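Local coordinates for flavin-containing monooxygenase (Allium sativum, PDB 6WPU), which oxygenates the sulfur of S-allyl-L-cysteine as a flavin-dependent S-monooxygenase, probably by way of its bound FAD, at residues Gly275-His280 and Val285-Ile290; Gly317-His322 and Val335-Lys340; Leu327-Leu332 and Lys368-Asp373. All coordinates share one frame; numbering follows the deposited sequence.

Interaction 1 of 3, residues Gly275-His280 and Val285-Ile290; sequences GSVVFH and VHVDVI
Ser276 and Val277 pair with His286 and Val285 in an antiparallel beta hairpin on the mixed sheet of the protein, in the region that in flavin-containing monooxygenases is generally linked to NADPH binding. It illustrates how two short strands are joined by backbone bonds and then sealed on one face by small apolar side chains. Val277 and Val285 form a hydrogen-bonded pair: Val277 N donates to Val285 O at 2.8 Å, and Val285 N returns a bond to Val277 O at 3.0 Å. The next pair, Ser276 with His286, is non-hydrogen-bonded, and Ser276 CA comes to 3.3 Å from Val285 O as a CA-H...O contact. Beyond it, Val287 N donates to Gly275 O at 3.1 Å. Trp197 NE1 bonds to the same oxygen, so two donors hold it. With CG anti to the backbone N (chi1 177°), the His286 ring meets Gly275 obliquely, CD2 lying 3.8 Å from Gly275 C. Between the valines packing is close: Val277 CG2 and Val287 CG2 touch at 3.5 Å. Val285 CG1 meets the edge of the Phe279 ring, 4.2 Å from CE1. The hairpin is paired through strand 276-279 with strand 262-271, while Val285, Val287, Phe279 and Ile290 rest their side chains on strand 217-221.

Interaction 2 of 3, residues Gly317-His322 and Val335-Lys340; sequences GPLYKH and VGIPWK
The carbonyl O of His322 receives a hydrogen bond of 2.7 Å from a water, which in turn accepts one of 3.0 Å from Ile337 N, and this single molecule ties two irregular segments together. The first, 317-322, holds a type II beta turn from Leu319 to His322, closed by His322 N on Leu319 O at 3.3 Å, with Lys321 taking up the positive phi of its third position. The second follows strand 332-334, an outermost strand of the parallel FAD-domain sheet, and leads toward helix 343-358. The pair exemplifies how loops are joined by one bridging water and a few van der Waals contacts. Ile337 takes part in two of them: its CB lies 3.7 Å from the carbonyl His322 O, and its CG1, placed beside the backbone N (chi1 -65°), meets Leu319 CD1 at 4.1 Å, the two side chains crossing at about a right angle. Gly336, whose N bonds to Gln350 OE1, turns the chain through a positive phi of 90° just before Ile337. The imidazole of His322 is engaged by His392 through a bond between their ND1 atoms, and His322 CB lies 4.0 Å from Pro338 CG, which approaches the ring obliquely.

Interaction 3 of 3, residues Leu327-Leu332 and Lys368-Asp373; sequences LLAPSL and KEMMED
Ala329 and Met370 make the closer part of this contact, whereas Leu327 and Met371 meet more loosely toward the solvent. The case is a worked example of plain apolar packing: the segment before strand 332-334 rests on consecutive methionines on one side of helix 367-383, and it does so without a single hydrogen bond between the segments. In the tighter half, the Met370 methyl touches the Ala329 methyl, CE to CB at 3.9 Å. The Met370 chain runs extended through its middle bond, then bends at the last one (chi3 -82°), which turns CE to the loop. Ala329 aims its CB at the helix and so presents the whole of its short side chain to that methyl. In the looser half, Met371 is folded more strongly, with two successive bends (chi2 60°, chi3 74°), and its CE stays 4.5 Å from Leu327 CG, a contact at the limit of packing distance. Leu327 is an exposed residue, and the outer side of the helix nearby is polar. There Lys368 NZ forms a salt bridge of 2.6 Å with Glu372 OE2 one turn further on, meeting the carboxylate from above its plane. The loop has its own tie as well, Leu332 N bonding to Leu328 O at 3.1 Å around the cis peptide that precedes Pro330. Helix 367-383 thus covers the outer end of this loop, while Pro330 leans on helix 343-358 and Leu332, entering strand 332-334, packs against strand 175-178 of the parallel sheet.

Interactions 2 and 3 form one continuous region, their centres 13 Å apart and their segments alternating along the chain. Tyr320 CD2 packs on Met370 SD at 3.6 Å and Pro318 CG on Met371 CE at 3.8 Å, while Lys321 NZ and Asp373 OD2 make a long, weak ion pair of 3.4 Å. The turn is thereby placed between helix 367-383 and the loop nearer the cofactor, where the Ile337 side chain lies about 8 Å from FAD. Interaction 1 stands apart: its centre is 37 Å from that of interaction 2 and 49 Å from that of interaction 3, on the opposite side of the chain's centre from the latter.

Interaction 1 of 3, residues Gly275-His280 and Val285-Ile290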
loop_
_atom_site.group_PDB
_atom_site.type_symbol
_atom_site.label_atom_id
_atom_site.label_comp_id
_atom_site.label_asym_id
_atom_site.label_seq_id
_atom_site.Cartn_x
_atom_site.Cartn_y
_atom_site.Cartn_z
ATOM N N GLY A 275 25.086 -17.561 -16.540
ATOM C CA GLY A 275 24.596 -17.324 -15.204
ATOM C C GLY A 275 25.216 -16.140 -14.503
ATOM O O GLY A 275 24.702 -15.725 -13.461
ATOM N N SER A 276 26.281 -15.558 -15.052
ATOM C CA SER A 276 26.930 -14.437 -14.386
ATOM C C SER A 276 26.120 -13.153 -14.557
ATOM O O SER A 276 25.399 -12.961 -15.547
ATOM C CB SER A 276 28.355 -14.238 -14.902
ATOM O OG SER A 276 28.393 -14.198 -16.313
ATOM N N VAL A 277 26.225 -12.282 -13.551
ATOM C CA VAL A 277 25.628 -10.952 -13.557
ATOM C C VAL A 277 26.738 -9.945 -13.286
ATOM O O VAL A 277 27.490 -10.095 -12.317
ATOM C CB VAL A 277 24.507 -10.825 -12.512
ATOM C CG1 VAL A 277 23.956 -9.401 -12.483
ATOM C CG2 VAL A 277 23.393 -11.835 -12.799
ATOM N N VAL A 278 26.856 -8.937 -14.150
ATOM C CA VAL A 278 27.881 -7.903 -14.021
ATOM C C VAL A 278 27.193 -6.617 -13.590
ATOM O O VAL A 278 26.188 -6.212 -14.186
ATOM C CB VAL A 278 28.661 -7.707 -15.330
ATOM C CG1 VAL A 278 29.899 -6.822 -15.101
ATOM C CG2 VAL A 278 29.058 -9.043 -15.904
ATOM N N PHE A 279 27.692 -6.012 -12.525
ATOM C CA PHE A 279 27.138 -4.756 -12.056
ATOM C C PHE A 279 27.923 -3.599 -12.667
ATOM O O PHE A 279 29.026 -3.776 -13.190
ATOM C CB PHE A 279 27.158 -4.696 -10.527
ATOM C CG PHE A 279 26.255 -5.708 -9.875
ATOM C CD1 PHE A 279 26.743 -6.945 -9.492
ATOM C CD2 PHE A 279 24.905 -5.425 -9.665
ATOM C CE1 PHE A 279 25.910 -7.889 -8.902
ATOM C CE2 PHE A 279 24.079 -6.356 -9.081
ATOM C CZ PHE A 279 24.583 -7.598 -8.698
ATOM N N HIS A 280 27.323 -2.409 -12.629
ATOM C CA HIS A 280 27.997 -1.243 -13.191
ATOM C C HIS A 280 29.331 -0.977 -12.509
ATOM O O HIS A 280 30.273 -0.511 -13.159
ATOM C CB HIS A 280 27.108 -0.009 -13.094
ATOM C CG HIS A 280 27.848 1.270 -13.340
ATOM N ND1 HIS A 280 28.111 1.745 -14.606
ATOM C CD2 HIS A 280 28.401 2.159 -12.482
ATOM C CE1 HIS A 280 28.785 2.878 -14.520
ATOM N NE2 HIS A 280 28.975 3.150 -13.241
ATOM N N VAL A 285 29.454 -11.811 -10.756
ATOM C CA VAL A 285 29.222 -12.951 -9.879
ATOM C C VAL A 285 28.237 -13.911 -10.544
ATOM O O VAL A 285 27.346 -13.500 -11.293
ATOM C CB VAL A 285 28.739 -12.462 -8.489
ATOM C CG1 VAL A 285 27.327 -11.864 -8.569
ATOM C CG2 VAL A 285 28.832 -13.584 -7.448
ATOM N N HIS A 286 28.422 -15.209 -10.292
ATOM C CA HIS A 286 27.459 -16.194 -10.765
ATOM C C HIS A 286 26.255 -16.199 -9.833
ATOM O O HIS A 286 26.399 -16.321 -8.612
ATOM C CB HIS A 286 28.054 -17.603 -10.852
ATOM C CG HIS A 286 27.044 -18.630 -11.271
ATOM N ND1 HIS A 286 26.257 -19.318 -10.366
ATOM C CD2 HIS A 286 26.634 -19.027 -12.501
ATOM C CE1 HIS A 286 25.432 -20.117 -11.020
ATOM N NE2 HIS A 286 25.638 -19.957 -12.317
ATOM N N VAL A 287 25.068 -16.088 -10.410
ATOM C CA VAL A 287 23.847 -15.833 -9.651
ATOM C C VAL A 287 22.861 -16.964 -9.900
ATOM O O VAL A 287 22.659 -17.379 -11.047
ATOM C CB VAL A 287 23.237 -14.475 -10.028
ATOM C CG1 VAL A 287 21.897 -14.254 -9.290
ATOM C CG2 VAL A 287 24.230 -13.370 -9.740
ATOM N N ASP A 288 22.272 -17.471 -8.819
ATOM C CA ASP A 288 21.211 -18.471 -8.852
ATOM C C ASP A 288 19.823 -17.855 -8.974
ATOM O O ASP A 288 18.971 -18.401 -9.687
ATOM C CB ASP A 288 21.283 -19.338 -7.585
ATOM C CG ASP A 288 22.680 -19.937 -7.372
ATOM O OD1 ASP A 288 23.090 -20.776 -8.208
ATOM O OD2 ASP A 288 23.374 -19.548 -6.400
ATOM N N VAL A 289 19.565 -16.741 -8.275
ATOM C CA VAL A 289 18.229 -16.142 -8.189
ATOM C C VAL A 289 18.327 -14.630 -8.384
ATOM O O VAL A 289 19.149 -13.965 -7.740
ATOM C CB VAL A 289 17.537 -16.435 -6.841
ATOM C CG1 VAL A 289 16.082 -15.863 -6.849
ATOM C CG2 VAL A 289 17.541 -17.901 -6.525
ATOM N N ILE A 290 17.472 -14.087 -9.250
ATOM C CA ILE A 290 17.255 -12.646 -9.357
ATOM C C ILE A 290 15.837 -12.368 -8.889
ATOM O O ILE A 290 14.882 -12.951 -9.413
ATOM C CB ILE A 290 17.461 -12.129 -10.787
ATOM C CG1 ILE A 290 18.911 -12.342 -11.239
ATOM C CG2 ILE A 290 17.087 -10.657 -10.862
ATOM C CD1 ILE A 290 19.147 -11.979 -12.673
#

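Interaction 2 of 3, residues Gly317-His322 and Val335-Lys340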
loop_
_atom_site.group_PDB
_atom_site.type_symbol
_atom_site.label_atom_id
_atom_site.label_comp_id
_atom_site.label_asym_id
_atom_site.label_seq_id
_atom_site.Cartn_x
_atom_site.Cartn_y
_atom_site.Cartn_z
ATOM N N GLY A 317 -6.557 8.087 -13.092
ATOM C CA GLY A 317 -7.584 9.099 -13.073
ATOM C C GLY A 317 -7.945 9.681 -14.420
ATOM O O GLY A 317 -8.034 8.968 -15.424
ATOM N N PRO A 318 -8.136 11.011 -14.474
ATOM C CA PRO A 318 -7.862 12.013 -13.424
ATOM C C PRO A 318 -8.657 11.861 -12.110
ATOM O O PRO A 318 -9.840 11.482 -12.130
ATOM C CB PRO A 318 -8.214 13.338 -14.114
ATOM C CG PRO A 318 -9.129 12.969 -15.230
ATOM C CD PRO A 318 -8.632 11.637 -15.708
ATOM N N LEU A 319 -7.981 12.112 -10.984
ATOM C CA LEU A 319 -8.570 11.987 -9.652
ATOM C C LEU A 319 -8.339 13.280 -8.891
ATOM O O LEU A 319 -7.189 13.672 -8.655
ATOM C CB LEU A 319 -7.981 10.819 -8.866
ATOM C CG LEU A 319 -8.249 9.401 -9.366
ATOM C CD1 LEU A 319 -7.664 8.390 -8.395
ATOM C CD2 LEU A 319 -9.744 9.183 -9.581
ATOM N N TYR A 320 -9.429 13.932 -8.505
ATOM C CA TYR A 320 -9.336 15.146 -7.716
ATOM C C TYR A 320 -8.884 14.772 -6.311
ATOM O O TYR A 320 -9.503 13.912 -5.669
ATOM C CB TYR A 320 -10.690 15.857 -7.706
ATOM C CG TYR A 320 -10.751 17.054 -6.804
ATOM C CD1 TYR A 320 -9.901 18.155 -7.001
ATOM C CD2 TYR A 320 -11.647 17.088 -5.743
ATOM C CE1 TYR A 320 -9.963 19.263 -6.162
ATOM C CE2 TYR A 320 -11.713 18.180 -4.897
ATOM C CZ TYR A 320 -10.878 19.266 -5.111
ATOM O OH TYR A 320 -10.968 20.343 -4.262
ATOM N N LYS A 321 -7.775 15.375 -5.859
ATOM C CA LYS A 321 -7.177 15.075 -4.552
ATOM C C LYS A 321 -6.894 13.578 -4.392
ATOM O O LYS A 321 -6.939 13.040 -3.283
ATOM C CB LYS A 321 -8.066 15.583 -3.409
ATOM C CG LYS A 321 -8.403 17.073 -3.480
ATOM C CD LYS A 321 -7.124 17.907 -3.594
ATOM C CE LYS A 321 -7.420 19.390 -3.434
ATOM N NZ LYS A 321 -6.246 20.224 -3.771
ATOM N N HIS A 322 -6.611 12.895 -5.509
ATOM C CA HIS A 322 -6.296 11.463 -5.546
ATOM C C HIS A 322 -7.490 10.582 -5.177
ATOM O O HIS A 322 -7.313 9.386 -4.890
ATOM C CB HIS A 322 -5.103 11.094 -4.637
ATOM C CG HIS A 322 -3.902 11.983 -4.791
ATOM N ND1 HIS A 322 -2.975 11.822 -5.802
ATOM C CD2 HIS A 322 -3.454 13.015 -4.034
ATOM C CE1 HIS A 322 -2.025 12.732 -5.678
ATOM N NE2 HIS A 322 -2.288 13.466 -4.611
ATOM N N VAL A 335 -10.234 5.113 -2.160
ATOM C CA VAL A 335 -9.534 5.294 -0.888
ATOM C C VAL A 335 -8.205 4.541 -0.947
ATOM O O VAL A 335 -8.159 3.370 -1.338
ATOM C CB VAL A 335 -10.385 4.831 0.310
ATOM C CG1 VAL A 335 -9.570 4.896 1.608
ATOM C CG2 VAL A 335 -11.608 5.719 0.466
ATOM N N GLY A 336 -7.124 5.221 -0.575
ATOM C CA GLY A 336 -5.834 4.566 -0.446
ATOM C C GLY A 336 -4.975 4.547 -1.695
ATOM O O GLY A 336 -4.044 3.738 -1.769
ATOM N N ILE A 337 -5.273 5.398 -2.683
ATOM C CA ILE A 337 -4.403 5.519 -3.856
ATOM C C ILE A 337 -2.995 6.002 -3.499
ATOM O O ILE A 337 -2.024 5.435 -4.019
ATOM C CB ILE A 337 -5.065 6.417 -4.919
ATOM C CG1 ILE A 337 -6.361 5.789 -5.475
ATOM C CG2 ILE A 337 -4.088 6.731 -6.039
ATOM C CD1 ILE A 337 -6.164 4.492 -6.183
ATOM N N PRO A 338 -2.811 7.042 -2.676
ATOM C CA PRO A 338 -1.458 7.595 -2.496
ATOM C C PRO A 338 -0.478 6.578 -1.926
ATOM O O PRO A 338 -0.857 5.598 -1.286
ATOM C CB PRO A 338 -1.679 8.760 -1.523
ATOM C CG PRO A 338 -3.132 9.180 -1.775
ATOM C CD PRO A 338 -3.833 7.874 -2.003
ATOM N N TRP A 339 0.809 6.813 -2.182
ATOM C CA TRP A 339 1.841 5.932 -1.646
ATOM C C TRP A 339 2.994 6.760 -1.096
ATOM O O TRP A 339 3.020 7.991 -1.213
ATOM C CB TRP A 339 2.330 4.898 -2.672
ATOM C CG TRP A 339 2.730 5.431 -4.017
ATOM C CD1 TRP A 339 1.900 5.909 -4.988
ATOM C CD2 TRP A 339 4.059 5.488 -4.560
ATOM N NE1 TRP A 339 2.626 6.284 -6.096
ATOM C CE2 TRP A 339 3.955 6.032 -5.862
ATOM C CE3 TRP A 339 5.324 5.138 -4.074
ATOM C CZ2 TRP A 339 5.073 6.238 -6.684
ATOM C CZ3 TRP A 339 6.449 5.344 -4.904
ATOM C CH2 TRP A 339 6.307 5.889 -6.187
ATOM N N LYS A 340 3.937 6.053 -0.460
ATOM C CA LYS A 340 4.930 6.649 0.438
ATOM C C LYS A 340 4.236 7.407 1.572
ATOM O O LYS A 340 4.612 8.526 1.937
ATOM C CB LYS A 340 5.923 7.544 -0.321
ATOM C CG LYS A 340 7.050 6.768 -1.030
ATOM C CD LYS A 340 8.085 6.211 -0.048
ATOM C CE LYS A 340 9.194 5.425 -0.767
ATOM N NZ LYS A 340 10.326 4.993 0.125
HETATM O O HOH W 1 -7.278 7.589 -2.837
#

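Interaction 3 of 3, residues Leu327-Leu332 and Lys368-Asp373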
loop_
_atom_site.group_PDB
_atom_site.type_symbol
_atom_site.label_atom_id
_atom_site.label_comp_id
_atom_site.label_asym_id
_atom_site.label_seq_id
_atom_site.Cartn_x
_atom_site.Cartn_y
_atom_site.Cartn_z
ATOM N N LEU A 327 -15.584 13.797 -13.434
ATOM C CA LEU A 327 -16.837 13.606 -14.157
ATOM C C LEU A 327 -17.810 12.690 -13.427
ATOM O O LEU A 327 -19.004 12.740 -13.715
ATOM C CB LEU A 327 -16.559 13.053 -15.552
ATOM C CG LEU A 327 -15.928 14.083 -16.482
ATOM C CD1 LEU A 327 -15.710 13.513 -17.877
ATOM C CD2 LEU A 327 -16.796 15.337 -16.511
ATOM N N LEU A 328 -17.339 11.865 -12.494
ATOM C CA LEU A 328 -18.176 10.883 -11.820
ATOM C C LEU A 328 -18.297 11.143 -10.324
ATOM O O LEU A 328 -18.784 10.276 -9.595
ATOM C CB LEU A 328 -17.622 9.473 -12.050
ATOM C CG LEU A 328 -17.493 8.998 -13.496
ATOM C CD1 LEU A 328 -16.702 7.697 -13.549
ATOM C CD2 LEU A 328 -18.872 8.817 -14.090
ATOM N N ALA A 329 -17.859 12.303 -9.850
ATOM C CA ALA A 329 -17.861 12.607 -8.425
ATOM C C ALA A 329 -19.223 13.147 -8.010
ATOM O O ALA A 329 -19.837 13.905 -8.765
ATOM C CB ALA A 329 -16.787 13.640 -8.089
ATOM N N PRO A 330 -19.713 12.807 -6.804
ATOM C CA PRO A 330 -19.045 11.966 -5.804
ATOM C C PRO A 330 -19.460 10.491 -5.802
ATOM O O PRO A 330 -19.099 9.771 -4.871
ATOM C CB PRO A 330 -19.476 12.608 -4.496
ATOM C CG PRO A 330 -20.935 13.032 -4.790
ATOM C CD PRO A 330 -20.929 13.454 -6.254
ATOM N N SER A 331 -20.213 10.047 -6.812
ATOM C CA SER A 331 -20.732 8.683 -6.792
ATOM C C SER A 331 -19.631 7.635 -6.993
ATOM O O SER A 331 -19.840 6.452 -6.700
ATOM C CB SER A 331 -21.846 8.540 -7.845
ATOM O OG SER A 331 -21.333 8.502 -9.165
ATOM N N LEU A 332 -18.458 8.024 -7.476
ATOM C CA LEU A 332 -17.343 7.088 -7.526
ATOM C C LEU A 332 -16.150 7.746 -6.849
ATOM O O LEU A 332 -15.861 8.920 -7.103
ATOM C CB LEU A 332 -17.019 6.679 -8.967
ATOM C CG LEU A 332 -15.842 5.703 -9.112
ATOM C CD1 LEU A 332 -16.188 4.324 -8.535
ATOM C CD2 LEU A 332 -15.415 5.592 -10.564
ATOM N N LYS A 368 -15.852 21.151 -13.547
ATOM C CA LYS A 368 -14.824 21.893 -14.269
ATOM C C LYS A 368 -13.707 22.330 -13.332
ATOM O O LYS A 368 -12.525 22.240 -13.680
ATOM C CB LYS A 368 -15.450 23.102 -14.968
ATOM C CG LYS A 368 -14.535 23.796 -15.971
ATOM C CD LYS A 368 -15.100 25.157 -16.386
ATOM C CE LYS A 368 -14.190 25.841 -17.395
ATOM N NZ LYS A 368 -12.904 25.094 -17.530
ATOM N N GLU A 369 -14.059 22.802 -12.134
ATOM C CA GLU A 369 -13.034 23.221 -11.184
ATOM C C GLU A 369 -12.202 22.039 -10.713
ATOM O O GLU A 369 -10.973 22.145 -10.597
ATOM C CB GLU A 369 -13.675 23.930 -9.998
ATOM C CG GLU A 369 -13.956 25.405 -10.260
ATOM C CD GLU A 369 -15.154 25.914 -9.479
ATOM O OE1 GLU A 369 -15.843 25.102 -8.813
ATOM O OE2 GLU A 369 -15.414 27.133 -9.541
ATOM N N MET A 370 -12.848 20.905 -10.435
ATOM C CA MET A 370 -12.079 19.718 -10.079
ATOM C C MET A 370 -11.148 19.317 -11.212
ATOM O O MET A 370 -9.978 18.987 -10.979
ATOM C CB MET A 370 -13.012 18.564 -9.718
ATOM C CG MET A 370 -13.680 18.736 -8.363
ATOM S SD MET A 370 -14.559 17.242 -7.867
ATOM C CE MET A 370 -16.106 17.445 -8.778
ATOM N N MET A 371 -11.644 19.351 -12.450
ATOM C CA MET A 371 -10.816 18.953 -13.576
ATOM C C MET A 371 -9.663 19.933 -13.787
ATOM O O MET A 371 -8.545 19.519 -14.112
ATOM C CB MET A 371 -11.672 18.819 -14.833
ATOM C CG MET A 371 -10.912 18.240 -16.011
ATOM S SD MET A 371 -10.254 16.578 -15.695
ATOM C CE MET A 371 -11.770 15.616 -15.801
ATOM N N GLU A 372 -9.906 21.232 -13.579
ATOM C CA GLU A 372 -8.831 22.217 -13.660
ATOM C C GLU A 372 -7.790 21.990 -12.573
ATOM O O GLU A 372 -6.589 22.188 -12.803
ATOM C CB GLU A 372 -9.397 23.633 -13.557
ATOM C CG GLU A 372 -10.195 24.047 -14.766
ATOM C CD GLU A 372 -10.900 25.385 -14.592
ATOM O OE1 GLU A 372 -11.019 25.875 -13.443
ATOM O OE2 GLU A 372 -11.339 25.947 -15.619
ATOM N N ASP A 373 -8.227 21.566 -11.384
ATOM C CA ASP A 373 -7.276 21.319 -10.306
ATOM C C ASP A 373 -6.338 20.163 -10.653
ATOM O O ASP A 373 -5.124 20.247 -10.429
ATOM C CB ASP A 373 -8.028 21.045 -9.008
ATOM C CG ASP A 373 -7.129 21.102 -7.796
ATOM O OD1 ASP A 373 -6.587 22.182 -7.503
ATOM O OD2 ASP A 373 -6.958 20.063 -7.132
#